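Local structure of acyl-ACP thioesterase (Bacteroides thetaiotaomicron, 2ESS) at residues A[225-230]-A[242-247]; A[180-185]-A[204-209]; A[81-86]-A[95-100]. The protein probably hydrolyses fatty acyl groups from acyl carrier protein, releasing free fatty acids for lipid biosynthesis. All blocks are in the same frame, centred on the assembly; numbering follows the deposited sequence.

Overall arrangement
The contacts lie in series along the chain, and none nests or crosses. Contact 3 comes first. It pairs 81-86 with 95-100 and closes a short hairpin in the N-terminal hot-dog region. Contact 2 follows in the C-terminal hot-dog region. It closes a loop of 18 residues and lays helix 178-186 on strand 199-206. Contact 1 closes the last hairpin, 227-234 with 238-247. Contacts 1 and 2 touch: strand 238-247 runs beside strand 199-206, and S243 CB packs on both I185 and M204. Contact 3 is about 23 Å from contact 1 and 21 Å from contact 2, centre to centre. All three still reach one antiparallel sheet, which joins both regions.

Contact 1. Residues A[225-230]-A[242-247]; sequences ENEFHV and RSKVIF
V230 and S243 pair at one end of this antiparallel hairpin, and N226 meets F247 at the other. V230 N gives its hydrogen to S243 O at 2.9 Å. S243 N answers to V230 O at 2.8 Å. The V230 side chain turns to the face that carries F228, S243 and V245, and it packs on C220 of the next strand. S243 OG is held by E203 O.

N226 O takes F247 N at 2.8 Å, in a nearly straight bond (168°). N226 CB rests against F247 O, while OD1 is bonded to K197 NZ. F247 CD1 meets F228 CE1 at 3.9 Å. The two rings meet obliquely, their planes 83° apart. F189 sets its ring edge-to-face with each of them.

The other face is more polar. E227 has CG anti to its backbone N (chi1 -174°), and CG lies 3.8 Å from I246 CG1. OE2 accepts from H229 NE2 at 2.8 Å, through its anti lone pair and in the imidazole plane. H229 ND1 is bonded to K153 O. K244 runs alongside H229, with CE 3.6 Å from H229 NE2. K244 NZ stays 4.1 Å from E227 OE2, beyond a salt bridge. An alanine at E227 would probably leave H229 NE2 without its carboxylate partner and K244 without this nearby negative charge, with K153 O still holding the ring by ND1.

The hairpin thus has two unlike faces. F228, V230 and V245 make one largely apolar, with the F247 ring touching F228. E227, H229 and K244 make a partly exposed polar row beside I246. Both nitrogens of H229 face oxygens, which would tend to favour a protonated ring, although the nearby K244 ammonium would oppose it.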
loop_
_atom_site.group_PDB
_atom_site.type_symbol
_atom_site.label_atom_id
_atom_site.label_comp_id
_atom_site.label_asym_id
_atom_site.label_seq_id
_atom_site.Cartn_x
_atom_site.Cartn_y
_atom_site.Cartn_z
ATOM N N GLU A 225 13.592 -26.747 6.511
ATOM C CA GLU A 225 13.155 -26.496 5.132
ATOM C C GLU A 225 12.131 -25.362 5.047
ATOM O O GLU A 225 12.047 -24.674 4.029
ATOM C CB GLU A 225 12.552 -27.756 4.500
ATOM C CG GLU A 225 12.386 -27.672 2.958
ATOM C CD GLU A 225 13.724 -27.699 2.187
ATOM O OE1 GLU A 225 14.768 -28.020 2.792
ATOM O OE2 GLU A 225 13.733 -27.400 0.968
ATOM N N ASN A 226 11.339 -25.186 6.098
ATOM C CA ASN A 226 10.206 -24.265 6.038
ATOM C C ASN A 226 10.291 -23.074 6.969
ATOM O O ASN A 226 9.423 -22.190 6.920
ATOM C CB ASN A 226 8.937 -25.062 6.317
ATOM C CG ASN A 226 8.514 -25.912 5.121
ATOM O OD1 ASN A 226 8.666 -25.500 3.964
ATOM N ND2 ASN A 226 8.005 -27.112 5.397
ATOM N N GLU A 227 11.323 -23.036 7.814
ATOM C CA GLU A 227 11.450 -21.977 8.819
ATOM C C GLU A 227 12.709 -21.145 8.596
ATOM O O GLU A 227 13.820 -21.680 8.530
ATOM C CB GLU A 227 11.453 -22.560 10.206
ATOM C CG GLU A 227 11.448 -21.481 11.300
ATOM C CD GLU A 227 11.164 -22.027 12.699
ATOM O OE1 GLU A 227 10.555 -23.125 12.799
ATOM O OE2 GLU A 227 11.555 -21.353 13.699
ATOM N N PHE A 228 12.514 -19.834 8.516
ATOM C CA PHE A 228 13.580 -18.901 8.266
ATOM C C PHE A 228 13.610 -17.835 9.333
ATOM O O PHE A 228 12.589 -17.282 9.704
ATOM C CB PHE A 228 13.382 -18.229 6.917
ATOM C CG PHE A 228 13.331 -19.175 5.778
ATOM C CD1 PHE A 228 12.171 -19.852 5.473
ATOM C CD2 PHE A 228 14.449 -19.396 5.003
ATOM C CE1 PHE A 228 12.135 -20.721 4.398
ATOM C CE2 PHE A 228 14.400 -20.259 3.932
ATOM C CZ PHE A 228 13.242 -20.928 3.643
ATOM N N HIS A 229 14.798 -17.515 9.816
ATOM C CA HIS A 229 14.943 -16.397 10.749
ATOM C C HIS A 229 15.769 -15.337 10.054
ATOM O O HIS A 229 16.798 -15.643 9.473
ATOM C CB HIS A 229 15.625 -16.816 12.041
ATOM C CG HIS A 229 14.870 -17.829 12.837
ATOM N ND1 HIS A 229 15.302 -18.265 14.072
ATOM C CD2 HIS A 229 13.724 -18.505 12.583
ATOM C CE1 HIS A 229 14.456 -19.165 14.538
ATOM N NE2 HIS A 229 13.492 -19.333 13.653
ATOM N N VAL A 230 15.300 -14.098 10.119
ATOM C CA VAL A 230 15.853 -12.996 9.382
ATOM C C VAL A 230 16.190 -11.870 10.376
ATOM O O VAL A 230 15.452 -11.597 11.339
ATOM C CB VAL A 230 14.889 -12.506 8.255
ATOM C CG1 VAL A 230 15.482 -11.289 7.530
ATOM C CG2 VAL A 230 14.539 -13.647 7.272
ATOM N N ARG A 242 14.012 -8.054 13.475
ATOM C CA ARG A 242 14.152 -9.478 13.259
ATOM C C ARG A 242 12.779 -10.002 12.882
ATOM O O ARG A 242 11.735 -9.371 13.207
ATOM C CB ARG A 242 14.701 -10.199 14.509
ATOM C CG ARG A 242 16.152 -9.866 14.782
ATOM C CD ARG A 242 16.769 -10.619 15.966
ATOM N NE ARG A 242 16.422 -9.884 17.142
ATOM C CZ ARG A 242 17.225 -9.075 17.814
ATOM N NH1 ARG A 242 18.505 -8.902 17.495
ATOM N NH2 ARG A 242 16.710 -8.446 18.845
ATOM N N SER A 243 12.795 -11.149 12.198
ATOM C CA SER A 243 11.607 -11.762 11.668
ATOM C C SER A 243 11.744 -13.266 11.649
ATOM O O SER A 243 12.846 -13.819 11.562
ATOM C CB SER A 243 11.321 -11.215 10.259
ATOM O OG SER A 243 10.191 -11.828 9.665
ATOM N N LYS A 244 10.599 -13.919 11.785
ATOM C CA LYS A 244 10.493 -15.342 11.610
ATOM C C LYS A 244 9.375 -15.611 10.594
ATOM O O LYS A 244 8.289 -15.028 10.660
ATOM C CB LYS A 244 10.230 -15.998 12.944
ATOM C CG LYS A 244 10.255 -17.497 12.932
ATOM C CD LYS A 244 9.863 -18.067 14.293
ATOM C CE LYS A 244 10.852 -17.683 15.366
ATOM N NZ LYS A 244 10.715 -18.527 16.573
ATOM N N VAL A 245 9.682 -16.465 9.629
ATOM C CA VAL A 245 8.774 -16.793 8.523
ATOM C C VAL A 245 8.694 -18.299 8.480
ATOM O O VAL A 245 9.724 -18.992 8.349
ATOM C CB VAL A 245 9.272 -16.251 7.179
ATOM C CG1 VAL A 245 8.155 -16.297 6.161
ATOM C CG2 VAL A 245 9.777 -14.826 7.274
ATOM N N ILE A 246 7.489 -18.820 8.666
ATOM C CA ILE A 246 7.252 -20.260 8.540
ATOM C C ILE A 246 6.317 -20.514 7.345
ATOM O O ILE A 246 5.191 -20.018 7.299
ATOM C CB ILE A 246 6.705 -20.868 9.860
ATOM C CG1 ILE A 246 7.740 -20.634 11.001
ATOM C CG2 ILE A 246 6.436 -22.362 9.693
ATOM C CD1 ILE A 246 7.286 -21.051 12.350
ATOM N N PHE A 247 6.814 -21.259 6.380
ATOM C CA PHE A 247 6.037 -21.664 5.219
ATOM C C PHE A 247 5.442 -23.039 5.448
ATOM O O PHE A 247 5.956 -23.806 6.257
ATOM C CB PHE A 247 6.908 -21.753 3.975
ATOM C CG PHE A 247 7.312 -20.431 3.420
ATOM C CD1 PHE A 247 8.410 -19.760 3.912
ATOM C CD2 PHE A 247 6.599 -19.864 2.363
ATOM C CE1 PHE A 247 8.789 -18.541 3.370
ATOM C CE2 PHE A 247 6.984 -18.651 1.814
ATOM C CZ PHE A 247 8.067 -17.980 2.325
#

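Contact 2. Residues A[180-185]-A[204-209]; sequences RYIEHI and MAYVAE
I185 and M204 meet tip to tip where the helix of a hot-dog fold lies against its sheet. M204 is a selenomethionine, and I185 CD1 touches its SE at 3.7 Å. The M204 chain is bent at both chi2 (-65°) and chi3 (-50°). The chi3 bend turns CE toward the helix, where it lies 4.0 Å from Y181 CB. Lower on the same chain, CG packs on I182 CG1 at 3.9 Å. The selenomethionine thus fits among three helix residues.

Y206 adds a second patch. Y181 CD2 lies at the edge of the Y206 ring, in its plane, 4.0 Å from CE1. The Y206 OH end crosses I182 at about a right angle and rests against CG1 and CD1.

The next shell fixes the polar ends. Y206 OH is bonded to S178 O, at the start of the same helix, so this strand residue is tied to the helix by more than packing. Y181 OH is paired with S210 OG, and its side chain also packs on V240 and C241 of strand 238-247. On the far side of the helix, R180 and E183 form salt bridges with E183 and R180 of the second subunit, so the helix also takes part in the dimer.

Beyond Y181 lies a metal site. E209 packs against H175, which binds calcium together with D171. A single water links the two segments here: it accepts from Y181 OH at a short 2.5 Å and donates to E209 OE1 at 2.6 Å.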
loop_
_atom_site.group_PDB
_atom_site.type_symbol
_atom_site.label_atom_id
_atom_site.label_comp_id
_atom_site.label_asym_id
_atom_site.label_seq_id
_atom_site.Cartn_x
_atom_site.Cartn_y
_atom_site.Cartn_z
ATOM N N ARG A 180 6.856 -1.499 5.616
ATOM C CA ARG A 180 7.873 -1.557 4.601
ATOM C C ARG A 180 8.926 -2.586 4.956
ATOM O O ARG A 180 9.422 -3.260 4.070
ATOM C CB ARG A 180 8.512 -0.186 4.393
ATOM C CG ARG A 180 7.550 0.799 3.733
ATOM C CD ARG A 180 7.414 0.487 2.270
ATOM N NE ARG A 180 6.237 1.118 1.695
ATOM C CZ ARG A 180 5.945 1.077 0.392
ATOM N NH1 ARG A 180 6.758 0.459 -0.463
ATOM N NH2 ARG A 180 4.849 1.673 -0.063
ATOM N N TYR A 181 9.239 -2.756 6.243
ATOM C CA TYR A 181 10.145 -3.841 6.618
ATOM C C TYR A 181 9.605 -5.221 6.239
ATOM O O TYR A 181 10.373 -6.078 5.822
ATOM C CB TYR A 181 10.425 -3.843 8.098
ATOM C CG TYR A 181 11.315 -2.756 8.632
ATOM C CD1 TYR A 181 12.679 -2.676 8.287
ATOM C CD2 TYR A 181 10.819 -1.831 9.538
ATOM C CE1 TYR A 181 13.515 -1.685 8.839
ATOM C CE2 TYR A 181 11.645 -0.846 10.091
ATOM C CZ TYR A 181 12.989 -0.783 9.751
ATOM O OH TYR A 181 13.744 0.210 10.359
ATOM N N ILE A 182 8.309 -5.440 6.460
ATOM C CA ILE A 182 7.643 -6.689 6.067
ATOM C C ILE A 182 7.799 -6.968 4.573
ATOM O O ILE A 182 8.240 -8.063 4.183
ATOM C CB ILE A 182 6.147 -6.679 6.449
ATOM C CG1 ILE A 182 6.008 -6.586 7.979
ATOM C CG2 ILE A 182 5.444 -7.939 5.928
ATOM C CD1 ILE A 182 4.532 -6.537 8.487
ATOM N N GLU A 183 7.450 -5.990 3.739
ATOM C CA GLU A 183 7.623 -6.117 2.290
ATOM C C GLU A 183 9.049 -6.468 1.883
ATOM O O GLU A 183 9.263 -7.352 1.060
ATOM C CB GLU A 183 7.250 -4.826 1.570
ATOM C CG GLU A 183 5.739 -4.507 1.564
ATOM C CD GLU A 183 5.389 -3.206 0.774
ATOM O OE1 GLU A 183 6.270 -2.728 -0.009
ATOM O OE2 GLU A 183 4.242 -2.688 0.943
ATOM N N HIS A 184 10.035 -5.759 2.436
ATOM C CA HIS A 184 11.424 -6.048 2.049
ATOM C C HIS A 184 11.882 -7.460 2.483
ATOM O O HIS A 184 12.603 -8.115 1.776
ATOM C CB HIS A 184 12.371 -4.962 2.565
ATOM C CG HIS A 184 12.099 -3.610 1.974
ATOM N ND1 HIS A 184 12.043 -3.389 0.613
ATOM C CD2 HIS A 184 11.845 -2.414 2.559
ATOM C CE1 HIS A 184 11.762 -2.116 0.388
ATOM N NE2 HIS A 184 11.644 -1.503 1.553
ATOM N N ILE A 185 11.446 -7.921 3.650
ATOM C CA ILE A 185 11.826 -9.240 4.135
ATOM C C ILE A 185 11.234 -10.320 3.231
ATOM O O ILE A 185 11.932 -11.269 2.808
ATOM C CB ILE A 185 11.401 -9.421 5.631
ATOM C CG1 ILE A 185 12.277 -8.537 6.528
ATOM C CG2 ILE A 185 11.520 -10.881 6.083
ATOM C CD1 ILE A 185 11.709 -8.331 7.872
HETATM N N MSE A 204 7.420 -10.422 13.448
HETATM C CA MSE A 204 8.284 -9.249 13.360
HETATM C C MSE A 204 8.639 -8.855 14.781
HETATM O O MSE A 204 7.771 -8.901 15.698
HETATM C CB MSE A 204 7.538 -8.080 12.758
HETATM C CG MSE A 204 7.211 -8.260 11.298
HETATM SE SE MSE A 204 8.934 -8.308 10.247
HETATM C CE MSE A 204 9.962 -6.701 10.855
ATOM N N ALA A 205 9.906 -8.484 14.958
ATOM C CA ALA A 205 10.380 -7.812 16.178
ATOM C C ALA A 205 11.025 -6.499 15.769
ATOM O O ALA A 205 11.947 -6.479 14.967
ATOM C CB ALA A 205 11.392 -8.684 16.923
ATOM N N TYR A 206 10.574 -5.404 16.356
ATOM C CA TYR A 206 11.008 -4.068 15.908
ATOM C C TYR A 206 11.969 -3.601 16.957
ATOM O O TYR A 206 11.596 -3.367 18.108
ATOM C CB TYR A 206 9.817 -3.114 15.756
ATOM C CG TYR A 206 8.923 -3.517 14.618
ATOM C CD1 TYR A 206 9.291 -3.226 13.291
ATOM C CD2 TYR A 206 7.759 -4.224 14.835
ATOM C CE1 TYR A 206 8.512 -3.635 12.215
ATOM C CE2 TYR A 206 6.966 -4.619 13.750
ATOM C CZ TYR A 206 7.337 -4.309 12.464
ATOM O OH TYR A 206 6.548 -4.717 11.413
ATOM N N VAL A 207 13.229 -3.516 16.570
ATOM C CA VAL A 207 14.305 -3.284 17.520
ATOM C C VAL A 207 14.763 -1.819 17.584
ATOM O O VAL A 207 15.039 -1.301 18.651
ATOM C CB VAL A 207 15.481 -4.228 17.215
ATOM C CG1 VAL A 207 16.610 -4.057 18.251
ATOM C CG2 VAL A 207 14.959 -5.674 17.144
ATOM N N ALA A 208 14.878 -1.176 16.435
ATOM C CA ALA A 208 15.445 0.152 16.334
ATOM C C ALA A 208 15.001 0.742 15.011
ATOM O O ALA A 208 14.425 0.032 14.167
ATOM C CB ALA A 208 16.929 0.110 16.414
ATOM N N GLU A 209 15.274 2.028 14.829
ATOM C CA GLU A 209 14.768 2.786 13.697
ATOM C C GLU A 209 15.814 2.920 12.625
ATOM O O GLU A 209 16.998 2.948 12.915
ATOM C CB GLU A 209 14.309 4.191 14.128
ATOM C CG GLU A 209 13.238 4.207 15.171
ATOM C CD GLU A 209 11.855 3.688 14.699
ATOM O OE1 GLU A 209 11.729 3.150 13.573
ATOM O OE2 GLU A 209 10.872 3.821 15.475
HETATM O O HOH W 1 12.461 2.204 11.250
#

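Contact 3. Residues A[81-86]-A[95-100]; sequences VQTWVE and RNFAVI
Q82 and A98 exchange two backbone hydrogen bonds, each 2.9 Å, from Q82 N to A98 O and from A98 N to Q82 O. W84 and N96 form the next such pair, with N96 N to W84 O at 2.9 Å. These bonds set the register of an antiparallel hairpin that belongs to the N-terminal hot-dog region.

Side-chain hydrogen bonds add to the ladder. T83 OG1 is anti to its backbone N (chi1 -174°) and donates to N96 O at 3.0 Å. That carbonyl also takes W84 N, and the two donors come from opposite faces of its plane. R95 NH1 in turn donates to T83 OG1 at 2.9 Å. The R95 guanidinium has V85 CG2 over one face. Its NH2 is bonded to H42 on helix 28-45, and its NE to a bound methylpentanediol, probably from the crystallisation liquor.

Ring packing differs on the two faces. W84 lies across the opposite strand, with N96 CB 3.4 Å above the plane of its ring, toward the rim. Its CH2 reaches A98 CB. On the sheet face that carries V81 and T83, F97 CD2 packs on V81 CG1 at 4.0 Å, and the F97 ring leans obliquely on T83.

One water joins W84 and N96. It accepts from W84 NE1 and, at 2.7 Å, from N96 ND2. E86 stands nearby, with its carboxylate in a salt bridge to R111.

T83 OG1 and N96 O each have two partners. T83 OG1 links R95 NH1 to the N96 carbonyl and, with H42 on NH2, probably limits the turning of the guanidinium.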
loop_
_atom_site.group_PDB
_atom_site.type_symbol
_atom_site.label_atom_id
_atom_site.label_comp_id
_atom_site.label_asym_id
_atom_site.label_seq_id
_atom_site.Cartn_x
_atom_site.Cartn_y
_atom_site.Cartn_z
ATOM N N VAL A 81 -11.637 -7.846 10.343
ATOM C CA VAL A 81 -10.674 -7.943 11.412
ATOM C C VAL A 81 -11.390 -7.608 12.718
ATOM O O VAL A 81 -12.121 -6.601 12.819
ATOM C CB VAL A 81 -9.514 -6.975 11.170
ATOM C CG1 VAL A 81 -8.540 -6.954 12.374
ATOM C CG2 VAL A 81 -8.814 -7.289 9.852
ATOM N N GLN A 82 -11.183 -8.448 13.720
ATOM C CA GLN A 82 -11.612 -8.159 15.088
ATOM C C GLN A 82 -10.343 -7.934 15.901
ATOM O O GLN A 82 -9.333 -8.590 15.676
ATOM C CB GLN A 82 -12.412 -9.312 15.681
ATOM C CG GLN A 82 -13.842 -9.384 15.204
ATOM C CD GLN A 82 -14.501 -10.670 15.581
ATOM O OE1 GLN A 82 -13.851 -11.616 15.998
ATOM N NE2 GLN A 82 -15.798 -10.713 15.437
ATOM N N THR A 83 -10.419 -7.023 16.860
ATOM C CA THR A 83 -9.293 -6.724 17.722
ATOM C C THR A 83 -9.782 -6.344 19.117
ATOM O O THR A 83 -10.891 -5.823 19.299
ATOM C CB THR A 83 -8.421 -5.602 17.103
ATOM O OG1 THR A 83 -7.256 -5.449 17.903
ATOM C CG2 THR A 83 -9.208 -4.284 16.962
ATOM N N TRP A 84 -8.934 -6.614 20.097
ATOM C CA TRP A 84 -9.260 -6.406 21.481
ATOM C C TRP A 84 -7.956 -6.416 22.272
ATOM O O TRP A 84 -6.939 -6.950 21.811
ATOM C CB TRP A 84 -10.206 -7.519 21.991
ATOM C CG TRP A 84 -9.618 -8.880 21.953
ATOM C CD1 TRP A 84 -8.928 -9.505 22.950
ATOM C CD2 TRP A 84 -9.642 -9.784 20.849
ATOM N NE1 TRP A 84 -8.514 -10.740 22.528
ATOM C CE2 TRP A 84 -8.946 -10.935 21.239
ATOM C CE3 TRP A 84 -10.178 -9.720 19.556
ATOM C CZ2 TRP A 84 -8.793 -12.026 20.402
ATOM C CZ3 TRP A 84 -10.021 -10.791 18.727
ATOM C CH2 TRP A 84 -9.331 -11.936 19.149
ATOM N N VAL A 85 -8.011 -5.808 23.442
ATOM C CA VAL A 85 -6.934 -5.807 24.411
ATOM C C VAL A 85 -7.026 -7.019 25.285
ATOM O O VAL A 85 -8.028 -7.228 25.945
ATOM C CB VAL A 85 -6.973 -4.525 25.296
ATOM C CG1 VAL A 85 -5.869 -4.536 26.379
ATOM C CG2 VAL A 85 -6.829 -3.289 24.424
ATOM N N GLU A 86 -5.969 -7.834 25.289
ATOM C CA GLU A 86 -5.924 -9.034 26.121
ATOM C C GLU A 86 -5.355 -8.758 27.499
ATOM O O GLU A 86 -5.880 -9.245 28.494
ATOM C CB GLU A 86 -5.110 -10.134 25.444
ATOM C CG GLU A 86 -4.969 -11.343 26.310
ATOM C CD GLU A 86 -4.187 -12.446 25.629
ATOM O OE1 GLU A 86 -3.010 -12.194 25.248
ATOM O OE2 GLU A 86 -4.756 -13.553 25.503
ATOM N N ARG A 95 -2.280 -6.704 22.486
ATOM C CA ARG A 95 -3.456 -6.540 21.672
ATOM C C ARG A 95 -3.528 -7.694 20.662
ATOM O O ARG A 95 -2.558 -7.967 19.945
ATOM C CB ARG A 95 -3.411 -5.250 20.895
ATOM C CG ARG A 95 -4.483 -5.226 19.806
ATOM C CD ARG A 95 -4.657 -3.920 19.135
ATOM N NE ARG A 95 -5.173 -2.812 19.951
ATOM C CZ ARG A 95 -6.431 -2.605 20.292
ATOM N NH1 ARG A 95 -7.370 -3.505 20.062
ATOM N NH2 ARG A 95 -6.737 -1.512 20.977
ATOM N N ASN A 96 -4.684 -8.352 20.610
ATOM C CA ASN A 96 -4.881 -9.544 19.770
ATOM C C ASN A 96 -5.876 -9.265 18.696
ATOM O O ASN A 96 -6.608 -8.239 18.739
ATOM C CB ASN A 96 -5.285 -10.733 20.624
ATOM C CG ASN A 96 -4.169 -11.158 21.567
ATOM O OD1 ASN A 96 -3.012 -10.726 21.434
ATOM N ND2 ASN A 96 -4.519 -11.954 22.541
ATOM N N PHE A 97 -5.849 -10.134 17.701
ATOM C CA PHE A 97 -6.648 -9.983 16.474
ATOM C C PHE A 97 -7.167 -11.341 15.995
ATOM O O PHE A 97 -6.536 -12.392 16.218
ATOM C CB PHE A 97 -5.835 -9.399 15.311
ATOM C CG PHE A 97 -5.160 -8.124 15.609
ATOM C CD1 PHE A 97 -3.893 -8.121 16.166
ATOM C CD2 PHE A 97 -5.766 -6.909 15.289
ATOM C CE1 PHE A 97 -3.246 -6.922 16.417
ATOM C CE2 PHE A 97 -5.138 -5.729 15.542
ATOM C CZ PHE A 97 -3.881 -5.725 16.123
ATOM N N ALA A 98 -8.328 -11.303 15.349
ATOM C CA ALA A 98 -8.839 -12.441 14.581
ATOM C C ALA A 98 -9.132 -11.918 13.167
ATOM O O ALA A 98 -9.524 -10.765 12.968
ATOM C CB ALA A 98 -10.086 -13.023 15.229
ATOM N N VAL A 99 -8.862 -12.732 12.165
ATOM C CA VAL A 99 -9.219 -12.399 10.778
ATOM C C VAL A 99 -10.320 -13.345 10.332
ATOM O O VAL A 99 -10.211 -14.573 10.504
ATOM C CB VAL A 99 -7.979 -12.543 9.854
ATOM C CG1 VAL A 99 -8.324 -12.155 8.396
ATOM C CG2 VAL A 99 -6.829 -11.672 10.433
ATOM N N ILE A 100 -11.372 -12.777 9.738
ATOM C CA ILE A 100 -12.579 -13.516 9.426
ATOM C C ILE A 100 -12.819 -13.410 7.936
ATOM O O ILE A 100 -12.770 -12.319 7.373
ATOM C CB ILE A 100 -13.812 -13.006 10.214
ATOM C CG1 ILE A 100 -13.597 -13.169 11.724
ATOM C CG2 ILE A 100 -15.037 -13.808 9.867
ATOM C CD1 ILE A 100 -12.851 -12.072 12.347
HETATM O O HOH W 2 -6.785 -13.297 23.329
#